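PDB 5BY3: BtGH115A from Bacteroides thetaiotaomicron, which acts as a family GH115 4-O-methyl-alpha-glucuronidase with specificity for decorated arabinogalactans. Local coordinates for residues A[183-187]-A[188-192]; A[293-296]-A[297-301]; A[60-63]-A[64-67]; A[175-179]-A[180-184]. One frame throughout, in Å; residues are numbered along the deposited sequence.

Contact 1 (A[183-187]-A[188-192]); sequences EPSDV and KGEIG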
loop_
_atom_site.group_PDB
_atom_site.type_symbol
_atom_site.label_atom_id
_atom_site.label_comp_id
_atom_site.label_asym_id
_atom_site.label_seq_id
_atom_site.Cartn_x
_atom_site.Cartn_y
_atom_site.Cartn_z
ATOM N N GLU A 183 -18.468 -10.721 -13.205
ATOM C CA GLU A 183 -19.861 -10.271 -13.178
ATOM C C GLU A 183 -20.159 -9.647 -14.542
ATOM O O GLU A 183 -20.182 -8.403 -14.657
ATOM C CB GLU A 183 -20.026 -9.249 -12.075
ATOM C CG GLU A 183 -21.452 -8.916 -11.672
ATOM C CD GLU A 183 -21.487 -7.800 -10.651
ATOM O OE1 GLU A 183 -20.392 -7.358 -10.224
ATOM O OE2 GLU A 183 -22.596 -7.369 -10.266
ATOM N N PRO A 184 -20.333 -10.502 -15.589
ATOM C CA PRO A 184 -20.399 -10.011 -16.980
ATOM C C PRO A 184 -21.576 -9.044 -17.146
ATOM O O PRO A 184 -22.699 -9.343 -16.754
ATOM C CB PRO A 184 -20.609 -11.298 -17.796
ATOM C CG PRO A 184 -20.147 -12.412 -16.899
ATOM C CD PRO A 184 -20.529 -11.971 -15.527
ATOM N N SER A 185 -21.303 -7.854 -17.634
ATOM C CA SER A 185 -22.349 -6.863 -17.729
ATOM C C SER A 185 -22.315 -6.228 -19.105
ATOM O O SER A 185 -21.282 -6.200 -19.773
ATOM C CB SER A 185 -22.235 -5.828 -16.602
ATOM O OG SER A 185 -23.124 -4.749 -16.821
ATOM N N ASP A 186 -23.467 -5.748 -19.538
ATOM C CA ASP A 186 -23.534 -5.095 -20.827
ATOM C C ASP A 186 -23.361 -3.572 -20.824
ATOM O O ASP A 186 -22.987 -3.006 -21.859
ATOM C CB ASP A 186 -24.746 -5.573 -21.610
ATOM C CG ASP A 186 -24.403 -6.748 -22.509
ATOM O OD1 ASP A 186 -23.294 -6.730 -23.114
ATOM O OD2 ASP A 186 -25.230 -7.683 -22.616
ATOM N N VAL A 187 -23.610 -2.926 -19.674
ATOM C CA VAL A 187 -23.207 -1.516 -19.442
ATOM C C VAL A 187 -21.667 -1.346 -19.547
ATOM O O VAL A 187 -20.912 -2.112 -18.930
ATOM C CB VAL A 187 -23.745 -0.935 -18.097
ATOM C CG1 VAL A 187 -23.594 0.591 -18.060
ATOM C CG2 VAL A 187 -25.209 -1.314 -17.866
ATOM N N LYS A 188 -21.251 -0.318 -20.299
ATOM C CA LYS A 188 -19.875 -0.076 -20.801
ATOM C C LYS A 188 -18.700 -0.340 -19.856
ATOM O O LYS A 188 -17.698 -0.931 -20.282
ATOM C CB LYS A 188 -19.774 1.336 -21.434
ATOM C CG LYS A 188 -18.364 1.902 -21.644
ATOM C CD LYS A 188 -18.320 3.018 -22.686
ATOM C CE LYS A 188 -17.298 4.099 -22.335
ATOM N NZ LYS A 188 -15.852 3.718 -22.426
ATOM N N GLY A 189 -18.795 0.088 -18.599
ATOM C CA GLY A 189 -17.675 -0.172 -17.668
ATOM C C GLY A 189 -18.168 -0.546 -16.290
ATOM O O GLY A 189 -17.800 0.087 -15.289
ATOM N N GLU A 190 -19.018 -1.563 -16.232
ATOM C CA GLU A 190 -19.699 -1.851 -14.997
ATOM C C GLU A 190 -18.984 -2.902 -14.121
ATOM O O GLU A 190 -18.687 -4.004 -14.578
ATOM C CB GLU A 190 -21.163 -2.198 -15.251
ATOM C CG GLU A 190 -22.021 -2.033 -14.003
ATOM C CD GLU A 190 -23.489 -2.334 -14.238
ATOM O OE1 GLU A 190 -23.795 -3.388 -14.827
ATOM O OE2 GLU A 190 -24.331 -1.510 -13.815
ATOM N N ILE A 191 -18.710 -2.491 -12.875
ATOM C CA ILE A 191 -18.117 -3.292 -11.811
ATOM C C ILE A 191 -19.232 -3.256 -10.808
ATOM O O ILE A 191 -19.405 -2.261 -10.097
ATOM C CB ILE A 191 -16.843 -2.613 -11.215
ATOM C CG1 ILE A 191 -15.851 -2.259 -12.338
ATOM C CG2 ILE A 191 -16.244 -3.403 -10.020
ATOM C CD1 ILE A 191 -14.563 -1.596 -11.835
ATOM N N GLY A 192 -20.021 -4.319 -10.789
ATOM C CA GLY A 192 -21.348 -4.247 -10.241
ATOM C C GLY A 192 -21.436 -4.667 -8.797
ATOM O O GLY A 192 -20.415 -4.763 -8.112
#
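Two groups of the turn meet at Ser185 OG: it donates a hydrogen bond to Glu190 OE1 at 2.5 Å and accepts a weak one from Val187 N. The hydroxyl comes to OE1 on the carboxylate's anti side, 26° out of its plane. Glu190 brings OE1 there on an extended chain, CG anti to the backbone N (chi1 -160°). On its way the chain passes Val187, whose CG2 lies 3.9 Å from Glu190 OE1. In the backbone, Glu190 N makes a weak bond of 3.3 Å to Val187 O, closing a beta turn over Lys188 and Gly189. With only the methyl group of an alanine in place of Glu190, Ser185 OG is likely to lose its acceptor and Val187 CG2 the carboxylate beside it. The whole bend joins helix 174-182 to helix 193-205 in the TIM-barrel family region. At its far end Glu183 OE1 takes a weak bond from Gly192 N (3.1 Å), its stronger partner being Thr195 OG1. Glu183 OE2 accepts from Arg194 N in the first turn of helix 193-205, for which Gly192 is the N-cap. Glu183 CD lies 3.6 Å from Gly192 CA, and a beta carbon on Gly192 would run into Glu183 OE2 in this conformation.

Contact 2 (A[293-296]-A[297-301]); sequences GMRG and VHDGK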
loop_
_atom_site.group_PDB
_atom_site.type_symbol
_atom_site.label_atom_id
_atom_site.label_comp_id
_atom_site.label_asym_id
_atom_site.label_seq_id
_atom_site.Cartn_x
_atom_site.Cartn_y
_atom_site.Cartn_z
ATOM N N GLY A 293 -13.600 20.019 -0.289
ATOM C CA GLY A 293 -12.755 20.798 -1.186
ATOM C C GLY A 293 -13.110 20.623 -2.640
ATOM O O GLY A 293 -14.198 20.171 -2.968
HETATM N N MSE A 294 -12.167 20.992 -3.504
HETATM C CA MSE A 294 -12.351 20.990 -4.964
HETATM C C MSE A 294 -11.006 20.986 -5.670
HETATM O O MSE A 294 -10.094 21.760 -5.329
HETATM C CB MSE A 294 -13.179 22.193 -5.438
HETATM C CG MSE A 294 -13.830 21.845 -6.769
HETATM SE SE MSE A 294 -15.176 23.205 -7.230
HETATM C CE MSE A 294 -15.781 22.684 -9.023
ATOM N N ARG A 295 -10.882 20.091 -6.653
ATOM C CA ARG A 295 -9.773 20.091 -7.618
ATOM C C ARG A 295 -10.395 20.091 -9.015
ATOM O O ARG A 295 -11.487 20.664 -9.207
ATOM C CB ARG A 295 -8.838 18.884 -7.403
ATOM C CG ARG A 295 -8.020 18.910 -6.112
ATOM C CD ARG A 295 -7.217 17.618 -5.934
ATOM N NE ARG A 295 -5.922 17.654 -6.624
ATOM C CZ ARG A 295 -5.466 16.723 -7.465
ATOM N NH1 ARG A 295 -6.161 15.616 -7.728
ATOM N NH2 ARG A 295 -4.277 16.897 -8.021
ATOM N N GLY A 296 -9.718 19.455 -9.975
ATOM C CA GLY A 296 -10.258 19.283 -11.323
ATOM C C GLY A 296 -11.311 18.178 -11.457
ATOM O O GLY A 296 -11.800 17.623 -10.443
ATOM N N VAL A 297 -11.666 17.894 -12.718
ATOM C CA VAL A 297 -12.462 16.731 -13.112
ATOM C C VAL A 297 -11.811 15.377 -12.700
ATOM O O VAL A 297 -12.480 14.520 -12.081
ATOM C CB VAL A 297 -12.842 16.809 -14.624
ATOM C CG1 VAL A 297 -13.260 15.445 -15.184
ATOM C CG2 VAL A 297 -13.953 17.840 -14.827
ATOM N N HIS A 298 -10.521 15.209 -13.025
ATOM C CA HIS A 298 -9.702 14.075 -12.555
ATOM C C HIS A 298 -8.489 14.612 -11.763
ATOM O O HIS A 298 -8.656 15.086 -10.641
ATOM C CB HIS A 298 -9.289 13.149 -13.721
ATOM C CG HIS A 298 -8.948 11.745 -13.299
ATOM N ND1 HIS A 298 -8.133 11.460 -12.221
ATOM C CD2 HIS A 298 -9.301 10.548 -13.823
ATOM C CE1 HIS A 298 -8.010 10.150 -12.092
ATOM N NE2 HIS A 298 -8.710 9.575 -13.053
ATOM N N ASP A 299 -7.276 14.542 -12.316
ATOM C CA ASP A 299 -6.182 15.357 -11.773
ATOM C C ASP A 299 -6.121 16.741 -12.452
ATOM O O ASP A 299 -6.932 17.059 -13.339
ATOM C CB ASP A 299 -4.837 14.613 -11.783
ATOM C CG ASP A 299 -4.605 13.793 -10.493
ATOM O OD1 ASP A 299 -5.343 12.815 -10.237
ATOM O OD2 ASP A 299 -3.677 14.131 -9.731
ATOM N N GLY A 300 -5.184 17.565 -11.994
ATOM C CA GLY A 300 -5.002 18.928 -12.496
ATOM C C GLY A 300 -5.461 20.009 -11.528
ATOM O O GLY A 300 -5.980 19.733 -10.424
ATOM N N LYS A 301 -5.263 21.254 -11.963
ATOM C CA LYS A 301 -5.751 22.447 -11.262
ATOM C C LYS A 301 -7.269 22.334 -11.114
ATOM O O LYS A 301 -7.906 21.604 -11.872
ATOM C CB LYS A 301 -5.401 23.738 -12.058
ATOM C CG LYS A 301 -4.028 23.790 -12.731
ATOM C CD LYS A 301 -2.886 23.926 -11.720
ATOM C CE LYS A 301 -1.650 23.105 -12.103
ATOM N NZ LYS A 301 -0.789 22.786 -10.921
#
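Arg295 and Asp299 extend alongside each other and meet through NH2 and OD2. The salt bridge between Arg295 NH2 and Asp299 OD2 spans 3.3 Å, and its hydrogen bond is weak although fairly straight at 159°. The arginine reaches the carboxylate by two torsions: CG lies beside the backbone N and anti to the carbonyl carbon, and the chain then bends at chi3 (86°). Asp299 OD2 arrives at the guanidinium edge, near its plane, yet the two flat groups stand 80° apart. This geometry excludes a flat, two-pronged pairing; Arg295 NH1 lies 3.5 Å from the same oxygen, Asp299 OD2, while the closest approach of Asp299 OD1 is 3.8 Å from Arg295 NH1. Over one guanidinium face sits Gly300 O, 3.9 Å above the plane and shifted toward the rim. The stretch belongs to the long connection between strand 290-291 and helix 308-329, a beta-alpha loop of the TIM-barrel region. The stronger charge partner of Arg295 NH2 is Glu346 OE1 in the same chain. The imidazole of His298 meets the ring of His216. Where the loop curls back, Gly296 CA comes to 3.3 Å from Lys301 O, leaving no room there for a beta carbon. Gly300 has backbone angles that would drive a beta carbon into the carbonyl oxygen of Asp299, which calls for glycine.

Contact 3 (A[60-63]-A[64-67]); sequences HIDT and NTGN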
loop_
_atom_site.group_PDB
_atom_site.type_symbol
_atom_site.label_atom_id
_atom_site.label_comp_id
_atom_site.label_asym_id
_atom_site.label_seq_id
_atom_site.Cartn_x
_atom_site.Cartn_y
_atom_site.Cartn_z
ATOM N N HIS A 60 -26.335 -22.999 12.469
ATOM C CA HIS A 60 -27.778 -22.787 12.661
ATOM C C HIS A 60 -27.944 -21.537 13.519
ATOM O O HIS A 60 -27.564 -21.531 14.700
ATOM C CB HIS A 60 -28.449 -23.990 13.372
ATOM C CG HIS A 60 -28.348 -25.297 12.632
ATOM N ND1 HIS A 60 -28.657 -26.506 13.224
ATOM C CD2 HIS A 60 -27.985 -25.588 11.354
ATOM C CE1 HIS A 60 -28.491 -27.483 12.347
ATOM N NE2 HIS A 60 -28.080 -26.952 11.206
ATOM N N ILE A 61 -28.495 -20.478 12.935
ATOM C CA ILE A 61 -28.719 -19.229 13.682
ATOM C C ILE A 61 -30.052 -19.277 14.448
ATOM O O ILE A 61 -31.121 -19.149 13.844
ATOM C CB ILE A 61 -28.648 -17.961 12.768
ATOM C CG1 ILE A 61 -27.434 -17.993 11.792
ATOM C CG2 ILE A 61 -28.761 -16.661 13.582
ATOM C CD1 ILE A 61 -26.050 -17.782 12.387
ATOM N N ASP A 62 -29.972 -19.493 15.765
ATOM C CA ASP A 62 -31.095 -19.278 16.672
ATOM C C ASP A 62 -31.019 -17.826 17.218
ATOM O O ASP A 62 -30.055 -17.096 16.944
ATOM C CB ASP A 62 -31.098 -20.351 17.775
ATOM C CG ASP A 62 -32.407 -20.387 18.584
ATOM O OD1 ASP A 62 -33.291 -21.221 18.291
ATOM O OD2 ASP A 62 -32.551 -19.582 19.531
ATOM N N THR A 63 -32.044 -17.393 17.947
ATOM C CA THR A 63 -32.058 -16.048 18.536
ATOM C C THR A 63 -31.737 -16.088 20.035
ATOM O O THR A 63 -31.394 -15.058 20.621
ATOM C CB THR A 63 -33.408 -15.347 18.311
ATOM O OG1 THR A 63 -34.450 -16.126 18.917
ATOM C CG2 THR A 63 -33.697 -15.171 16.798
ATOM N N ASN A 64 -31.829 -17.283 20.628
ATOM C CA ASN A 64 -31.658 -17.494 22.070
ATOM C C ASN A 64 -30.539 -18.482 22.375
ATOM O O ASN A 64 -29.556 -18.117 23.000
ATOM C CB ASN A 64 -32.969 -18.002 22.734
ATOM C CG ASN A 64 -34.148 -17.054 22.559
ATOM O OD1 ASN A 64 -35.206 -17.464 22.080
ATOM N ND2 ASN A 64 -33.983 -15.790 22.959
ATOM N N THR A 65 -30.706 -19.737 21.943
ATOM C CA THR A 65 -29.788 -20.833 22.311
ATOM C C THR A 65 -28.643 -21.034 21.301
ATOM O O THR A 65 -28.875 -21.155 20.085
ATOM C CB THR A 65 -30.544 -22.172 22.520
ATOM O OG1 THR A 65 -31.745 -21.930 23.265
ATOM C CG2 THR A 65 -29.667 -23.235 23.260
ATOM N N GLY A 66 -27.418 -21.075 21.827
ATOM C CA GLY A 66 -26.238 -21.400 21.032
ATOM C C GLY A 66 -25.061 -21.901 21.836
ATOM O O GLY A 66 -24.969 -21.660 23.040
ATOM N N ASN A 67 -24.175 -22.631 21.162
ATOM C CA ASN A 67 -22.818 -22.877 21.665
ATOM C C ASN A 67 -21.791 -21.764 21.350
ATOM O O ASN A 67 -20.775 -21.669 22.032
ATOM C CB ASN A 67 -22.312 -24.268 21.265
ATOM C CG ASN A 67 -22.449 -25.271 22.396
ATOM O OD1 ASN A 67 -21.684 -25.237 23.366
ATOM N ND2 ASN A 67 -23.423 -26.172 22.279
#
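Asn64, first of the 64-67 residues, gives its backbone N-H to Asp62 OD2. The bond from Asn64 N to Asp62 OD2 is 2.6 Å long and close to straight, 163° at the hydrogen, and it uses the anti lone pair of the oxygen. The Asn64 side chain flanks that of Thr63, with Asn64 OD1 3.5 Å from Thr63 OG1. Thr65 comes next and supplies a second donor: Thr65 N reaches Asp62 OD2 at 3.0 Å, but from above the carboxylate plane, 51° out of it. One oxygen is therefore held from two directions, which limits how far the carboxylate can rotate. A third bond, from Thr63 N to Asp62 OD2 at 2.7 Å, is weak and strongly bent. Asp62 can serve all three because its CG is anti to the backbone N (chi1 -167°), beside the carbonyl carbon, where the carboxylate faces the chain that follows. Thr65 also turns its carbonyl back, Thr65 O lying 3.3 Å from Asp62 CB. The loop leads on to strand 68-72. An aspartate oxygen accepting from the N-H two residues on makes an Asx turn, extended by a second bond from the N-H three on, and here it ends the outermost strand 59-62 of a mixed sheet at the protein surface.

Contact 4 (A[175-179]-A[180-184]); sequences MPWSN and KTYEP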
loop_
_atom_site.group_PDB
_atom_site.type_symbol
_atom_site.label_atom_id
_atom_site.label_comp_id
_atom_site.label_asym_id
_atom_site.label_seq_id
_atom_site.Cartn_x
_atom_site.Cartn_y
_atom_site.Cartn_z
HETATM N N MSE A 175 -11.140 -3.681 -13.711
HETATM C CA MSE A 175 -12.378 -3.297 -14.479
HETATM C C MSE A 175 -12.766 -4.392 -15.496
HETATM O O MSE A 175 -13.846 -4.957 -15.339
HETATM C CB MSE A 175 -12.449 -1.861 -15.009
HETATM C CG MSE A 175 -13.859 -1.510 -15.503
HETATM SE SE MSE A 175 -14.133 -2.186 -17.352
HETATM C CE MSE A 175 -12.985 -1.032 -18.444
ATOM N N PRO A 176 -11.912 -4.741 -16.482
ATOM C CA PRO A 176 -12.316 -5.791 -17.459
ATOM C C PRO A 176 -12.588 -7.141 -16.818
ATOM O O PRO A 176 -13.494 -7.843 -17.245
ATOM C CB PRO A 176 -11.140 -5.888 -18.440
ATOM C CG PRO A 176 -9.999 -5.197 -17.782
ATOM C CD PRO A 176 -10.544 -4.247 -16.749
ATOM N N TRP A 177 -11.841 -7.488 -15.781
ATOM C CA TRP A 177 -12.102 -8.733 -15.072
ATOM C C TRP A 177 -13.528 -8.769 -14.497
ATOM O O TRP A 177 -14.235 -9.764 -14.637
ATOM C CB TRP A 177 -11.057 -8.952 -13.986
ATOM C CG TRP A 177 -11.413 -10.052 -13.097
ATOM C CD1 TRP A 177 -11.293 -11.401 -13.364
ATOM C CD2 TRP A 177 -11.982 -9.940 -11.785
ATOM N NE1 TRP A 177 -11.759 -12.118 -12.286
ATOM C CE2 TRP A 177 -12.201 -11.252 -11.313
ATOM C CE3 TRP A 177 -12.348 -8.854 -10.971
ATOM C CZ2 TRP A 177 -12.746 -11.520 -10.052
ATOM C CZ3 TRP A 177 -12.913 -9.128 -9.688
ATOM C CH2 TRP A 177 -13.107 -10.448 -9.257
ATOM N N SER A 178 -13.948 -7.682 -13.858
ATOM C CA SER A 178 -15.300 -7.608 -13.305
ATOM C C SER A 178 -16.404 -7.632 -14.394
ATOM O O SER A 178 -17.299 -8.492 -14.350
ATOM C CB SER A 178 -15.450 -6.371 -12.420
ATOM O OG SER A 178 -16.731 -6.371 -11.848
ATOM N N ASN A 179 -16.282 -6.695 -15.347
ATOM C CA ASN A 179 -17.167 -6.448 -16.491
ATOM C C ASN A 179 -17.311 -7.568 -17.537
ATOM O O ASN A 179 -18.262 -7.573 -18.302
ATOM C CB ASN A 179 -16.641 -5.191 -17.199
ATOM C CG ASN A 179 -17.624 -4.596 -18.184
ATOM O OD1 ASN A 179 -18.696 -4.133 -17.810
ATOM N ND2 ASN A 179 -17.241 -4.564 -19.434
ATOM N N LYS A 180 -16.357 -8.491 -17.596
ATOM C CA LYS A 180 -16.418 -9.602 -18.575
ATOM C C LYS A 180 -16.242 -11.002 -17.955
ATOM O O LYS A 180 -16.913 -11.932 -18.372
ATOM C CB LYS A 180 -15.451 -9.405 -19.760
ATOM C CG LYS A 180 -15.215 -7.964 -20.167
ATOM C CD LYS A 180 -15.878 -7.515 -21.453
ATOM C CE LYS A 180 -14.848 -6.633 -22.165
ATOM N NZ LYS A 180 -15.336 -5.857 -23.331
ATOM N N THR A 181 -15.385 -11.142 -16.942
ATOM C CA THR A 181 -15.128 -12.451 -16.379
ATOM C C THR A 181 -15.950 -12.827 -15.153
ATOM O O THR A 181 -16.570 -13.889 -15.137
ATOM C CB THR A 181 -13.661 -12.643 -16.076
ATOM O OG1 THR A 181 -12.889 -12.225 -17.208
ATOM C CG2 THR A 181 -13.409 -14.108 -15.778
ATOM N N TYR A 182 -15.983 -11.965 -14.137
ATOM C CA TYR A 182 -16.661 -12.319 -12.894
ATOM C C TYR A 182 -18.127 -11.942 -12.797
ATOM O O TYR A 182 -18.934 -12.729 -12.309
ATOM C CB TYR A 182 -15.897 -11.799 -11.676
ATOM C CG TYR A 182 -16.536 -12.245 -10.390
ATOM C CD1 TYR A 182 -16.546 -13.587 -10.033
ATOM C CD2 TYR A 182 -17.190 -11.330 -9.570
ATOM C CE1 TYR A 182 -17.170 -14.009 -8.863
ATOM C CE2 TYR A 182 -17.813 -11.732 -8.399
ATOM C CZ TYR A 182 -17.794 -13.073 -8.051
ATOM O OH TYR A 182 -18.394 -13.475 -6.897
ATOM N N GLU A 183 -18.468 -10.721 -13.205
ATOM C CA GLU A 183 -19.861 -10.271 -13.178
ATOM C C GLU A 183 -20.159 -9.647 -14.542
ATOM O O GLU A 183 -20.182 -8.403 -14.657
ATOM C CB GLU A 183 -20.026 -9.249 -12.075
ATOM C CG GLU A 183 -21.452 -8.916 -11.672
ATOM C CD GLU A 183 -21.487 -7.800 -10.651
ATOM O OE1 GLU A 183 -20.392 -7.358 -10.224
ATOM O OE2 GLU A 183 -22.596 -7.369 -10.266
ATOM N N PRO A 184 -20.333 -10.502 -15.589
ATOM C CA PRO A 184 -20.399 -10.011 -16.980
ATOM C C PRO A 184 -21.576 -9.044 -17.146
ATOM O O PRO A 184 -22.699 -9.343 -16.754
ATOM C CB PRO A 184 -20.609 -11.298 -17.796
ATOM C CG PRO A 184 -20.147 -12.412 -16.899
ATOM C CD PRO A 184 -20.529 -11.971 -15.527
#
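Trp177 and Tyr182 extend alongside each other, their ring planes only 10° apart. The rings are near parallel but strongly offset: the centroids of the Trp177 six-membered ring and the Tyr182 ring are 5.4 Å apart, and little of one lies over the other. What does sit over the indole face is the tyrosine methylene. Tyr182 CB is 3.9 Å from the centroid of the six-membered ring of Trp177 and 25° off its normal, a CH-pi contact. Thr181 instead crosses Trp177 at about a right angle, its CB 3.8 Å from Trp177 CD1. The i to i+5 aromatic pairing is consistent with the wider pi-type turn at 177-182. Trp177 O accepts from Thr181 N at 2.9 Å, an alpha-type bond, and from Tyr182 N, also at 2.9 Å, which is pi-type. Glu183 N to Ser178 O, 2.8 Å and in the carbonyl plane, repeats the wider turn. With CG anti to the backbone N (chi1 -176°), Tyr182 sends its ring along the indole. Replacing Trp177 by alanine would probably strip the Tyr182 methylene of the ring face beneath it and deprive Thr181 CB of its neighbour CD1. Outward from the helix, Trp177 NE1 bonds to Lys610 O, Thr181 OG1 to Asn612 O, and the Trp177 ring meets Trp611. Helix 174-182 thus packs against the loop holding residues 610-612 and, through Tyr182 OH with Arg198 NE and Ser178 OG with Thr195 OG1, against helix 193-205.

In the fold
From the N terminus, contact 3 comes first, turning the chain after strand 59-62 toward strand 68-72 in the mixed sheet; its centre is about 38 Å or more from every other contact centre. Contact 4 follows at the end of helix 174-182, and contact 1 continues from it, the two sharing Glu183 and Pro184 with centres about 7 Å apart. They touch again where Ser185 N meets Asn179 O, folding the loop back on the helix before helix 193-205 begins. Contact 2, in the loop after strand 290-291, lies about 27 Å from contact 1, centre to centre, in the same TIM-barrel region. Contacts 3 and 2 stand in series with the rest, neither nested nor crossing.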